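Long-range contact in endonuclease 2 (Arabidopsis thaliana, PDB 3W52), which cuts RNA and single-stranded DNA, and to a lesser extent double-stranded DNA, endonucleolytically, leaving 5'-phosphorylated products with the help of three divalent metal ions: residues W1-H6 and L40-D45. Residues are numbered along the deposited sequence; the frame is centred on the assembly and turned at random.
Sequences WGKEGH and LCLWAD. With ZN (zinc ion), chain H; ZN (zinc ion), chain F; SO4 (sulfate ion), chain I; SO4 (sulfate ion), chain J.
W1 and D45 come close, W1 O lying 4.0 Å from D45 OD2, but the stronger link between W1, H6 and D45 runs through two zinc ions and a sulfate. The zinc of chain H is chelated by W1 N and W1 O and takes H6 NE2 at 2.0 Å. D124 also binds it. The zinc of chain F takes D45 OD1 at 2.5 Å, with H58, H120 and D124. O1 of the chain I sulfate bridges both ions. D45 OD2 lies 2.5 Å from O4 of that sulfate. This is part of the trinuclear metal site of the S1/P1 nucleases, in which the mature N-terminus is itself a ligand. The sulfate probably comes from the crystallisation liquor and may sit where a substrate phosphate would.

L42 carries the apolar contacts. L42 CD1 approaches H6 CD2 to 3.5 Å, obliquely to the imidazole, the two side chains at about a right angle. The other methyl, CD2, lies against the aliphatic part of K3. H6 CG is anti to its carbonyl carbon (chi1 -75°), which directs the ring to the zinc. H6 CB also packs on C41 CB at 4.0 Å. C41 is disulfide-bonded to C10 of the helix that H6 belongs to.

One polar link is water-mediated: a water accepts from K3 NZ and from L42 N, both at 2.9 Å.

W43 faces helix 111-124, edge-to-face with F117. Its NE1 donates to O2 of the chain J sulfate at 3.0 Å (156°). With an alanine in place of W43, F117 would probably lose this edge-to-face contact, and a gap would be likely to open against L116 of the same helix. R46 and R50 probably bind the same sulfate.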
ATOM      1  N   TRP A   1       1.501   1.487   5.077  1.00  8.27           N
ATOM      2  CA  TRP A   1       2.914   1.962   5.132  1.00  7.37           C
ATOM      3  C   TRP A   1       2.983   3.305   5.847  1.00  6.08           C
ATOM      4  O   TRP A   1       1.971   3.998   5.979  1.00  6.63           O
ATOM      5  CB  TRP A   1       3.442   2.234   3.680  1.00  6.39           C
ATOM      6  CG  TRP A   1       3.297   1.089   2.704  1.00  6.65           C
ATOM      7  CD1 TRP A   1       2.292   0.895   1.760  1.00  7.70           C
ATOM      8  CD2 TRP A   1       4.238   0.015   2.518  1.00  6.47           C
ATOM      9  NE1 TRP A   1       2.585  -0.236   0.989  1.00  7.89           N
ATOM     10  CE2 TRP A   1       3.750  -0.789   1.438  1.00  6.46           C
ATOM     11  CE3 TRP A   1       5.414  -0.349   3.150  1.00  5.41           C
ATOM     12  CZ2 TRP A   1       4.426  -1.935   0.991  1.00  7.31           C
ATOM     13  CZ3 TRP A   1       6.106  -1.508   2.712  1.00  8.97           C
ATOM     14  CH2 TRP A   1       5.600  -2.286   1.645  1.00  8.34           C
ATOM     15  N   GLY A   2       4.198   3.641   6.240  1.00  8.88           N
ATOM     16  CA  GLY A   2       4.439   4.979   6.758  1.00 10.78           C
ATOM     17  C   GLY A   2       4.615   5.972   5.617  1.00  9.37           C
ATOM     18  O   GLY A   2       4.374   5.706   4.428  1.00  8.80           O
ATOM     19  N   LYS A   3       5.103   7.165   5.966  1.00  9.70           N
ATOM     20  CA  LYS A   3       5.205   8.228   4.944  1.00 10.56           C
ATOM     21  C   LYS A   3       6.043   7.908   3.715  1.00  9.09           C
ATOM     22  O   LYS A   3       5.640   8.196   2.579  1.00  9.47           O
ATOM     23  CB  LYS A   3       5.797   9.499   5.611  1.00 14.62           C
ATOM     24  CG  LYS A   3       5.767  10.728   4.709  1.00 21.40           C
ATOM     25  CD  LYS A   3       4.674  11.741   5.230  1.00 29.69           C
ATOM     26  CE  LYS A   3       4.264  12.906   4.273  1.00 30.14           C
ATOM     27  NZ  LYS A   3       3.390  12.497   3.121  1.00 32.02           N
ATOM     28  N   GLU A   4       7.197   7.312   3.946  1.00 10.02           N
ATOM     29  CA  GLU A   4       8.093   7.040   2.847  1.00 11.11           C
ATOM     30  C   GLU A   4       7.479   6.060   1.848  1.00  9.41           C
ATOM     31  O   GLU A   4       7.616   6.229   0.636  1.00 11.52           O
ATOM     32  CB  GLU A   4       9.384   6.442   3.359  1.00 13.82           C
ATOM     33  CG  GLU A   4      10.172   7.326   4.280  1.00 19.26           C
ATOM     34  CD  GLU A   4       9.712   7.253   5.755  1.00 21.78           C
ATOM     35  OE1 GLU A   4       8.876   6.373   6.145  1.00 22.15           O
ATOM     36  OE2 GLU A   4      10.225   8.106   6.553  1.00 25.19           O
ATOM     37  N   GLY A   5       6.877   4.994   2.374  1.00  7.77           N
ATOM     38  CA  GLY A   5       6.278   4.002   1.463  1.00  7.25           C
ATOM     39  C   GLY A   5       5.185   4.613   0.614  1.00  7.94           C
ATOM     40  O   GLY A   5       5.097   4.367  -0.604  1.00  7.61           O
ATOM     41  N   HIS A   6       4.295   5.395   1.220  1.00  7.15           N
ATOM     42  CA  HIS A   6       3.226   6.005   0.409  1.00  7.35           C
ATOM     43  C   HIS A   6       3.809   7.033  -0.564  1.00 10.31           C
ATOM     44  O   HIS A   6       3.337   7.165  -1.700  1.00 10.74           O
ATOM     45  CB  HIS A   6       2.187   6.704   1.306  1.00  9.82           C
ATOM     46  CG  HIS A   6       1.299   5.725   2.004  1.00  7.37           C
ATOM     47  ND1 HIS A   6       0.348   4.984   1.321  1.00  8.49           N
ATOM     48  CD2 HIS A   6       1.330   5.246   3.263  1.00  7.34           C
ATOM     49  CE1 HIS A   6      -0.172   4.094   2.148  1.00  8.55           C
ATOM     50  NE2 HIS A   6       0.407   4.234   3.333  1.00  6.96           N
ATOM     51  N   LEU A  40       0.091  14.330  -0.619  1.00 15.66           N
ATOM     52  CA  LEU A  40      -1.127  14.031   0.166  1.00 15.02           C
ATOM     53  C   LEU A  40      -1.398  12.534   0.293  1.00 15.42           C
ATOM     54  O   LEU A  40      -2.471  12.125   0.686  1.00 13.75           O
ATOM     55  CB  LEU A  40      -2.348  14.693  -0.506  1.00 16.66           C
ATOM     56  CG  LEU A  40      -2.408  16.200  -0.264  1.00 18.18           C
ATOM     57  CD1 LEU A  40      -3.519  16.850  -1.158  1.00 18.25           C
ATOM     58  CD2 LEU A  40      -2.704  16.414   1.224  1.00 17.98           C
ATOM     59  N   CYS A  41      -0.415  11.717  -0.025  1.00 16.52           N
ATOM     60  CA  CYS A  41      -0.674  10.268   0.057  1.00 17.13           C
ATOM     61  C   CYS A  41      -0.766   9.720   1.494  1.00 16.02           C
ATOM     62  O   CYS A  41      -1.105   8.539   1.663  1.00 16.56           O
ATOM     63  CB  CYS A  41       0.323   9.502  -0.848  1.00 19.73           C
ATOM     64  SG  CYS A  41      -0.404   9.641  -2.564  1.00 29.99           S
ATOM     65  N   LEU A  42      -0.533  10.559   2.501  1.00 13.50           N
ATOM     66  CA  LEU A  42      -0.723  10.148   3.911  1.00 14.33           C
ATOM     67  C   LEU A  42      -1.984  10.808   4.504  1.00 12.80           C
ATOM     68  O   LEU A  42      -2.351  10.576   5.653  1.00 13.03           O
ATOM     69  CB  LEU A  42       0.479  10.479   4.780  1.00 15.42           C
ATOM     70  CG  LEU A  42       0.959   9.482   5.840  1.00 15.90           C
ATOM     71  CD1 LEU A  42       1.317   8.107   5.269  1.00 16.45           C
ATOM     72  CD2 LEU A  42       2.249  10.084   6.449  1.00 19.52           C
ATOM     73  N   TRP A  43      -2.695  11.586   3.683  1.00 12.84           N
ATOM     74  CA  TRP A  43      -3.900  12.274   4.151  1.00 11.77           C
ATOM     75  C   TRP A  43      -4.852  11.293   4.792  1.00 13.07           C
ATOM     76  O   TRP A  43      -5.429  11.567   5.862  1.00 13.19           O
ATOM     77  CB  TRP A  43      -4.624  13.001   3.010  1.00 11.56           C
ATOM     78  CG  TRP A  43      -5.950  13.582   3.440  1.00 12.19           C
ATOM     79  CD1 TRP A  43      -6.149  14.785   4.089  1.00 15.19           C
ATOM     80  CD2 TRP A  43      -7.238  13.000   3.272  1.00 13.61           C
ATOM     81  NE1 TRP A  43      -7.507  14.971   4.332  1.00 14.57           N
ATOM     82  CE2 TRP A  43      -8.188  13.893   3.833  1.00 14.39           C
ATOM     83  CE3 TRP A  43      -7.700  11.798   2.703  1.00 11.37           C
ATOM     84  CZ2 TRP A  43      -9.556  13.622   3.827  1.00 14.70           C
ATOM     85  CZ3 TRP A  43      -9.059  11.526   2.716  1.00 15.16           C
ATOM     86  CH2 TRP A  43      -9.976  12.456   3.281  1.00 14.59           C
ATOM     87  N   ALA A  44      -5.021  10.122   4.194  1.00 10.71           N
ATOM     88  CA  ALA A  44      -5.959   9.180   4.819  1.00 10.10           C
ATOM     89  C   ALA A  44      -5.567   8.822   6.238  1.00 11.14           C
ATOM     90  O   ALA A  44      -6.425   8.615   7.084  1.00 11.99           O
ATOM     91  CB  ALA A  44      -6.072   7.890   3.966  1.00 10.38           C
ATOM     92  N   ASP A  45      -4.273   8.710   6.527  1.00  9.42           N
ATOM     93  CA  ASP A  45      -3.911   8.362   7.896  1.00 11.51           C
ATOM     94  C   ASP A  45      -4.274   9.510   8.876  1.00 13.23           C
ATOM     95  O   ASP A  45      -4.527   9.248  10.053  1.00 14.21           O
ATOM     96  CB  ASP A  45      -2.415   8.097   7.989  1.00 12.27           C
ATOM     97  CG  ASP A  45      -2.047   6.664   7.660  1.00 13.79           C
ATOM     98  OD1 ASP A  45      -2.935   5.790   7.443  1.00 10.51           O
ATOM     99  OD2 ASP A  45      -0.812   6.400   7.638  1.00 15.93           O
TER
HETATM  100 ZN    ZN H 311       0.188   3.043   4.931  1.00  9.74          ZN
HETATM  101 ZN    ZN F 309      -3.092   3.670   6.124  1.00 12.03          ZN
HETATM  102  S   SO4 I 312      -0.930   3.000   7.890  1.00 14.96           S
HETATM  103  O1  SO4 I 312      -1.013   3.507   6.468  1.00  9.08           O
HETATM  104  O2  SO4 I 312      -2.385   2.634   8.263  1.00 12.54           O
HETATM  105  O3  SO4 I 312       0.022   1.909   8.014  1.00 11.77           O
HETATM  106  O4  SO4 I 312      -0.455   4.202   8.712  1.00 12.73           O
HETATM  107  S   SO4 J 313      -7.026  18.192   6.449  1.00 34.20           S
HETATM  108  O1  SO4 J 313      -7.786  18.961   7.466  1.00 35.10           O
HETATM  109  O2  SO4 J 313      -8.003  17.677   5.470  1.00 30.38           O
HETATM  110  O3  SO4 J 313      -6.038  19.118   5.815  1.00 34.31           O
HETATM  111  O4  SO4 J 313      -6.273  17.106   7.109  1.00 34.24           O
HETATM  112  O   HOH W   1       0.584  13.235   2.900  1.00 18.21           O